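PDB 5YVD: Nsp15 from Middle East respiratory syndrome-related coronavirus, which cleaves RNA as an endoribonuclease of the EndoU family, probably with a preference for uridylates, and assembles into a hexamer. Local coordinates for residues 212-215 against 216-219; 227-231 against 232-236; 298-301 against 302-306. One frame throughout, in Å; residues are numbered along the deposited sequence.

Interaction 1: 212-215 against 216-219; sequences SFDS and DVFI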
loop_
_atom_site.group_PDB
_atom_site.type_symbol
_atom_site.label_atom_id
_atom_site.label_comp_id
_atom_site.label_asym_id
_atom_site.label_seq_id
_atom_site.Cartn_x
_atom_site.Cartn_y
_atom_site.Cartn_z
ATOM N N SER A 212 34.881 -32.996 13.318
ATOM C CA SER A 212 34.651 -34.383 13.756
ATOM C C SER A 212 35.206 -34.729 15.124
ATOM O O SER A 212 34.670 -35.592 15.763
ATOM C CB SER A 212 35.232 -35.377 12.749
ATOM O OG SER A 212 36.657 -35.350 12.773
ATOM N N PHE A 213 36.272 -34.087 15.581
ATOM C CA PHE A 213 36.942 -34.493 16.852
ATOM C C PHE A 213 36.229 -34.064 18.134
ATOM O O PHE A 213 35.680 -32.976 18.224
ATOM C CB PHE A 213 38.361 -33.904 16.934
ATOM C CG PHE A 213 39.359 -34.588 16.047
ATOM C CD1 PHE A 213 40.695 -34.644 16.413
ATOM C CD2 PHE A 213 38.974 -35.192 14.846
ATOM C CE1 PHE A 213 41.623 -35.280 15.594
ATOM C CE2 PHE A 213 39.905 -35.817 14.027
ATOM C CZ PHE A 213 41.226 -35.860 14.401
ATOM N N ASP A 214 36.282 -34.907 19.151
ATOM C CA ASP A 214 36.060 -34.439 20.516
ATOM C C ASP A 214 36.965 -33.223 20.792
ATOM O O ASP A 214 38.114 -33.209 20.357
ATOM C CB ASP A 214 36.410 -35.525 21.518
ATOM C CG ASP A 214 36.043 -35.127 22.921
ATOM O OD1 ASP A 214 36.944 -34.850 23.740
ATOM O OD2 ASP A 214 34.837 -35.027 23.187
ATOM N N SER A 215 36.466 -32.251 21.553
ATOM C CA SER A 215 37.179 -31.004 21.786
ATOM C C SER A 215 38.531 -31.181 22.477
ATOM O O SER A 215 39.512 -30.512 22.119
ATOM C CB SER A 215 36.315 -29.982 22.565
ATOM O OG SER A 215 36.480 -30.075 23.964
ATOM N N ASP A 216 38.582 -32.068 23.467
ATOM C CA ASP A 216 39.826 -32.299 24.210
ATOM C C ASP A 216 40.950 -32.911 23.327
ATOM O O ASP A 216 42.124 -32.554 23.471
ATOM C CB ASP A 216 39.559 -33.155 25.450
ATOM C CG ASP A 216 40.714 -33.136 26.417
ATOM O OD1 ASP A 216 40.995 -32.060 26.998
ATOM O OD2 ASP A 216 41.351 -34.198 26.592
ATOM N N VAL A 217 40.559 -33.789 22.397
ATOM C CA VAL A 217 41.496 -34.444 21.474
ATOM C C VAL A 217 42.088 -33.453 20.445
ATOM O O VAL A 217 43.229 -33.597 19.994
ATOM C CB VAL A 217 40.785 -35.612 20.741
ATOM C CG1 VAL A 217 41.656 -36.214 19.654
ATOM C CG2 VAL A 217 40.370 -36.686 21.734
ATOM N N PHE A 218 41.298 -32.460 20.071
ATOM C CA PHE A 218 41.692 -31.493 19.062
ATOM C C PHE A 218 42.617 -30.435 19.692
ATOM O O PHE A 218 43.708 -30.148 19.167
ATOM C CB PHE A 218 40.431 -30.862 18.438
ATOM C CG PHE A 218 40.717 -29.832 17.366
ATOM C CD1 PHE A 218 40.728 -30.189 16.029
ATOM C CD2 PHE A 218 40.946 -28.509 17.706
ATOM C CE1 PHE A 218 40.991 -29.261 15.048
ATOM C CE2 PHE A 218 41.214 -27.568 16.743
ATOM C CZ PHE A 218 41.241 -27.943 15.404
ATOM N N ILE A 219 42.179 -29.856 20.809
ATOM C CA ILE A 219 42.979 -28.886 21.528
ATOM C C ILE A 219 44.404 -29.408 21.700
ATOM O O ILE A 219 45.383 -28.683 21.442
ATOM C CB ILE A 219 42.346 -28.508 22.902
ATOM C CG1 ILE A 219 41.116 -27.612 22.691
ATOM C CG2 ILE A 219 43.339 -27.746 23.775
ATOM C CD1 ILE A 219 40.328 -27.321 23.944
#
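The carbonyl oxygen of Asp214 accepts from two amides of the first turn of helix 215-221, and this places the contact at a helix N-terminus with Asp214 as N-cap. The bond from Phe218 N to Asp214 O, at 3.3 Å, is the usual i to i+4 link. The second, from Val217 N to Asp214 O, is weak, bent to 122° at the hydrogen. The Asp214 side chain supplies the capping bond proper: with CG anti to the backbone N (chi1 -173°), OD1 swings back over the helix start and accepts from Asp216 N at 3.2 Å. The amide meets this oxygen from well above the carboxylate plane. Asp216 sends its own carboxylate the same way alongside, but OD2 forms a salt bridge with Lys220 one turn on. One residue later, Ser215 O receives a straighter bond from Ile219 N, 3.0 Å at 172°, as regular helix sets in.

A hydrophobic staple accompanies this cap: Phe213, at N', and Phe218, at N4, meet through their CB atoms at 4.0 Å. Phe213, which leaves the preceding helix 205-212, also lays ring atom CD1 3.7 Å from Val217 CG1, the two side chains crossing at about a right angle. Phe213 and Asp214 are thus tied to helix 215-221 by carbon contacts and capping bonds, while it is the Phe218 ring that reaches back to helix 205-212, edge-to-face with Phe210. The Ser215 hydroxyl bonds to Glu230 of helix 229-234, while Ile219 CG1 comes within 3.4 Å of Ser215 O.

Interaction 2: 227-231 against 232-236; sequences YAFEH and VVYGD
Phe229 O accepts from both Val233 N and Tyr234 N as the short helix 229-234 widens into a pi-type turn. Among the backbone bonds, Val232 N to Ala228 O is a nearly straight i to i+4 link of 2.9 Å, with Ala228 as N-cap. The i to i+5 bond from Tyr234 N to Phe229 O runs at 162°, whereas Val233 N approaches that oxygen at 142°. A weak bond from Gly235 N to Glu230 O continues the wide spacing, and positive phi at Gly235 ends the helix.

Among the apolar contacts, one is CH-pi: Val233 CG2 sits over the centre of the Phe229 ring, 3.4 Å from its centroid. CG2 is the branch anti to the carbonyl carbon, and the two side chains run alongside. Tyr234 CE2 lies near the plane of this ring, touching Phe229 CB at 4.2 Å.

The Glu230 chain bends at chi2, bringing OE2 3.4 Å from Tyr234 CD2, obliquely to the ring, while OE1 bonds to Ser215. Between the His231 and Asp236 side chains the link runs through one water. Asp236 OD1 bonds to Ser238, and the water, donating to Asp236 OD2 at 2.7 Å, lies at the His231 ring edge, 2.7 Å from ND1.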
loop_
_atom_site.group_PDB
_atom_site.type_symbol
_atom_site.label_atom_id
_atom_site.label_comp_id
_atom_site.label_asym_id
_atom_site.label_seq_id
_atom_site.Cartn_x
_atom_site.Cartn_y
_atom_site.Cartn_z
ATOM N N TYR A 227 44.907 -21.242 24.688
ATOM C CA TYR A 227 44.202 -20.372 23.757
ATOM C C TYR A 227 42.671 -20.368 23.897
ATOM O O TYR A 227 41.944 -19.876 23.011
ATOM C CB TYR A 227 44.633 -20.738 22.332
ATOM C CG TYR A 227 46.103 -20.511 22.124
ATOM C CD1 TYR A 227 46.596 -19.245 21.885
ATOM C CD2 TYR A 227 47.018 -21.559 22.252
ATOM C CE1 TYR A 227 47.959 -19.021 21.734
ATOM C CE2 TYR A 227 48.385 -21.352 22.093
ATOM C CZ TYR A 227 48.847 -20.079 21.831
ATOM O OH TYR A 227 50.187 -19.855 21.663
ATOM N N ALA A 228 42.182 -20.908 25.004
ATOM C CA ALA A 228 40.764 -20.852 25.340
ATOM C C ALA A 228 39.802 -21.299 24.245
ATOM O O ALA A 228 38.687 -20.788 24.159
ATOM C CB ALA A 228 40.411 -19.436 25.770
ATOM N N PHE A 229 40.194 -22.264 23.420
ATOM C CA PHE A 229 39.333 -22.687 22.311
ATOM C C PHE A 229 37.939 -23.087 22.776
ATOM O O PHE A 229 36.961 -22.922 22.049
ATOM C CB PHE A 229 39.976 -23.820 21.505
ATOM C CG PHE A 229 40.499 -23.372 20.187
ATOM C CD1 PHE A 229 40.141 -24.027 19.018
ATOM C CD2 PHE A 229 41.304 -22.235 20.103
ATOM C CE1 PHE A 229 40.598 -23.570 17.788
ATOM C CE2 PHE A 229 41.756 -21.770 18.873
ATOM C CZ PHE A 229 41.401 -22.440 17.716
ATOM N N GLU A 230 37.859 -23.625 23.985
ATOM C CA GLU A 230 36.594 -24.048 24.565
ATOM C C GLU A 230 35.650 -22.850 24.541
ATOM O O GLU A 230 34.560 -22.912 23.957
ATOM C CB GLU A 230 36.833 -24.578 25.998
ATOM C CG GLU A 230 36.262 -25.952 26.364
ATOM C CD GLU A 230 36.462 -27.019 25.306
ATOM O OE1 GLU A 230 37.362 -27.859 25.478
ATOM O OE2 GLU A 230 35.693 -27.017 24.313
ATOM N N HIS A 231 36.109 -21.743 25.117
ATOM C CA HIS A 231 35.325 -20.498 25.157
ATOM C C HIS A 231 35.172 -19.867 23.764
ATOM O O HIS A 231 34.054 -19.623 23.299
ATOM C CB HIS A 231 35.986 -19.483 26.106
ATOM C CG HIS A 231 35.153 -18.271 26.385
ATOM N ND1 HIS A 231 34.216 -18.224 27.395
ATOM C CD2 HIS A 231 35.122 -17.059 25.793
ATOM C CE1 HIS A 231 33.640 -17.035 27.414
ATOM N NE2 HIS A 231 34.176 -16.308 26.453
ATOM N N VAL A 232 36.292 -19.652 23.092
ATOM C CA VAL A 232 36.310 -18.801 21.918
ATOM C C VAL A 232 35.672 -19.490 20.706
ATOM O O VAL A 232 34.801 -18.933 20.041
ATOM C CB VAL A 232 37.757 -18.334 21.597
ATOM C CG1 VAL A 232 37.779 -17.512 20.330
ATOM C CG2 VAL A 232 38.331 -17.502 22.730
ATOM N N VAL A 233 36.095 -20.707 20.419
ATOM C CA VAL A 233 35.667 -21.377 19.197
ATOM C C VAL A 233 34.493 -22.338 19.429
ATOM O O VAL A 233 33.433 -22.204 18.809
ATOM C CB VAL A 233 36.838 -22.116 18.557
ATOM C CG1 VAL A 233 36.477 -22.556 17.147
ATOM C CG2 VAL A 233 38.061 -21.199 18.527
ATOM N N TYR A 234 34.660 -23.288 20.335
ATOM C CA TYR A 234 33.596 -24.261 20.602
ATOM C C TYR A 234 32.356 -23.603 21.135
ATOM O O TYR A 234 31.246 -24.012 20.798
ATOM C CB TYR A 234 34.071 -25.308 21.564
ATOM C CG TYR A 234 35.042 -26.230 20.919
ATOM C CD1 TYR A 234 34.589 -27.275 20.115
ATOM C CD2 TYR A 234 36.410 -26.060 21.079
ATOM C CE1 TYR A 234 35.467 -28.145 19.502
ATOM C CE2 TYR A 234 37.294 -26.921 20.474
ATOM C CZ TYR A 234 36.815 -27.960 19.686
ATOM O OH TYR A 234 37.684 -28.822 19.073
ATOM N N GLY A 235 32.559 -22.569 21.952
ATOM C CA GLY A 235 31.467 -21.845 22.600
ATOM C C GLY A 235 31.175 -22.469 23.942
ATOM O O GLY A 235 31.315 -23.666 24.110
ATOM N N ASP A 236 30.789 -21.632 24.899
ATOM C CA ASP A 236 30.341 -22.042 26.227
ATOM C C ASP A 236 28.841 -21.716 26.378
ATOM O O ASP A 236 28.429 -20.543 26.293
ATOM C CB ASP A 236 31.157 -21.290 27.253
ATOM C CG ASP A 236 30.798 -21.629 28.655
ATOM O OD1 ASP A 236 29.874 -22.437 28.914
ATOM O OD2 ASP A 236 31.474 -21.047 29.518
HETATM O O HOH W 1 33.996 -20.358 28.970
#

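Interaction 3: 298-301 against 302-306; sequences DFVM and ILKSQ
With CG anti to the backbone N in Phe299 (chi1 -177°) and anti to the carbonyl carbon in Leu303 (chi1 -74°), these two side chains, one helical turn apart, converge on the same side of helix 296-304. Leu303 CD1 touches Phe299 CE2 at 3.8 Å, reaching the ring obliquely. Val300 and Lys304 run side by side one residue further along: the extended lysine chain passes its CD at 4.1 Å from Val300 CG1, and its NZ goes on to bond Tyr222 O.

The backbone evidence is that of an alpha-helix near its C-terminus. Ile302 N to Asp298 O, at 3.1 Å, and Lys304 N to Val300 O, also 3.1 Å, are i to i+4 bonds of similar straightness, while Leu303 N to Phe299 O is weak and longer, at 3.3 Å. At the last turn the Ser305 hydroxyl donates to Met301 O at 2.8 Å, from above the carbonyl plane, so a side chain folds back onto the helix end.

Phe299, Val300 and Leu303 face helix 229-234, meeting Val232, Val233 and Phe229, and Phe299 also touches Leu247 and Leu294. Ile302 points another way, its side chain packing on Val317 of strand 312-319.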
loop_
_atom_site.group_PDB
_atom_site.type_symbol
_atom_site.label_atom_id
_atom_site.label_comp_id
_atom_site.label_asym_id
_atom_site.label_seq_id
_atom_site.Cartn_x
_atom_site.Cartn_y
_atom_site.Cartn_z
ATOM N N ASP A 298 44.124 -20.020 9.749
ATOM C CA ASP A 298 44.489 -18.608 9.799
ATOM C C ASP A 298 44.159 -17.969 11.173
ATOM O O ASP A 298 44.934 -17.156 11.719
ATOM C CB ASP A 298 43.810 -17.872 8.640
ATOM C CG ASP A 298 44.345 -18.313 7.277
ATOM O OD1 ASP A 298 45.516 -18.753 7.196
ATOM O OD2 ASP A 298 43.610 -18.186 6.281
ATOM N N PHE A 299 43.015 -18.349 11.733
ATOM C CA PHE A 299 42.632 -17.890 13.064
ATOM C C PHE A 299 43.619 -18.383 14.113
ATOM O O PHE A 299 43.965 -17.658 15.038
ATOM C CB PHE A 299 41.245 -18.403 13.395
ATOM C CG PHE A 299 40.712 -17.930 14.718
ATOM C CD1 PHE A 299 40.131 -16.688 14.834
ATOM C CD2 PHE A 299 40.742 -18.757 15.830
ATOM C CE1 PHE A 299 39.605 -16.264 16.033
ATOM C CE2 PHE A 299 40.215 -18.346 17.039
ATOM C CZ PHE A 299 39.640 -17.097 17.137
ATOM N N VAL A 300 44.078 -19.616 13.962
ATOM C CA VAL A 300 45.060 -20.164 14.889
ATOM C C VAL A 300 46.409 -19.415 14.763
ATOM O O VAL A 300 47.053 -19.064 15.746
ATOM C CB VAL A 300 45.240 -21.683 14.671
ATOM C CG1 VAL A 300 46.422 -22.205 15.473
ATOM C CG2 VAL A 300 43.978 -22.426 15.060
ATOM N N MET A 301 46.814 -19.157 13.541
ATOM C CA MET A 301 48.055 -18.451 13.295
ATOM C C MET A 301 48.060 -17.115 14.041
ATOM O O MET A 301 49.031 -16.773 14.702
ATOM C CB MET A 301 48.208 -18.260 11.792
ATOM C CG MET A 301 49.564 -17.850 11.292
ATOM S SD MET A 301 49.586 -18.138 9.500
ATOM C CE MET A 301 48.533 -16.820 8.862
ATOM N N ILE A 302 46.960 -16.384 13.960
ATOM C CA ILE A 302 46.879 -15.072 14.572
ATOM C C ILE A 302 47.058 -15.136 16.080
ATOM O O ILE A 302 47.760 -14.309 16.674
ATOM C CB ILE A 302 45.512 -14.433 14.288
ATOM C CG1 ILE A 302 45.473 -13.979 12.841
ATOM C CG2 ILE A 302 45.213 -13.267 15.249
ATOM C CD1 ILE A 302 44.094 -13.591 12.377
ATOM N N LEU A 303 46.390 -16.096 16.707
ATOM C CA LEU A 303 46.482 -16.236 18.147
ATOM C C LEU A 303 47.883 -16.571 18.622
ATOM O O LEU A 303 48.316 -16.088 19.668
ATOM C CB LEU A 303 45.552 -17.340 18.610
ATOM C CG LEU A 303 44.090 -16.983 18.606
ATOM C CD1 LEU A 303 43.350 -18.163 19.188
ATOM C CD2 LEU A 303 43.824 -15.707 19.387
ATOM N N LYS A 304 48.572 -17.422 17.867
ATOM C CA LYS A 304 49.897 -17.865 18.235
ATOM C C LYS A 304 50.933 -16.796 17.961
ATOM O O LYS A 304 52.092 -16.970 18.303
ATOM C CB LYS A 304 50.236 -19.158 17.495
ATOM C CG LYS A 304 49.458 -20.358 18.017
ATOM C CD LYS A 304 50.011 -21.657 17.448
ATOM C CE LYS A 304 49.487 -22.880 18.192
ATOM N NZ LYS A 304 49.838 -24.131 17.462
ATOM N N SER A 305 50.514 -15.693 17.347
ATOM C CA SER A 305 51.386 -14.533 17.108
ATOM C C SER A 305 51.382 -13.545 18.254
ATOM O O SER A 305 52.081 -12.549 18.205
ATOM C CB SER A 305 50.935 -13.770 15.855
ATOM O OG SER A 305 50.867 -14.642 14.745
ATOM N N GLN A 306 50.596 -13.808 19.286
ATOM C CA GLN A 306 50.260 -12.763 20.239
ATOM C C GLN A 306 50.875 -12.992 21.612
ATOM O O GLN A 306 51.092 -14.128 22.033
ATOM C CB GLN A 306 48.739 -12.645 20.370
ATOM C CG GLN A 306 48.223 -11.230 20.137
ATOM C CD GLN A 306 48.337 -10.809 18.688
ATOM O OE1 GLN A 306 48.103 -11.612 17.783
ATOM N NE2 GLN A 306 48.697 -9.542 18.458
#

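All three contacts are local and lie within the endoribonuclease region, on one side of the chain's centre. Interaction 1 is a surface cap, where carboxylate and carbonyl oxygens hold the start of a helix. Interactions 2 and 3 are partly buried and rely more on aromatic and branched aliphatic side chains. Helix 229-234 lies between the others: it meets helix 215-221 through a mixed border, Phe229, Glu230 and Tyr234 against Ser215, Phe218 and Ile219, and helix 296-304 through a mainly apolar one, Phe229 and Val232 against Val300 and Phe299. Interactions 1 and 3 do not touch; their nearest atoms are about 6 Å apart.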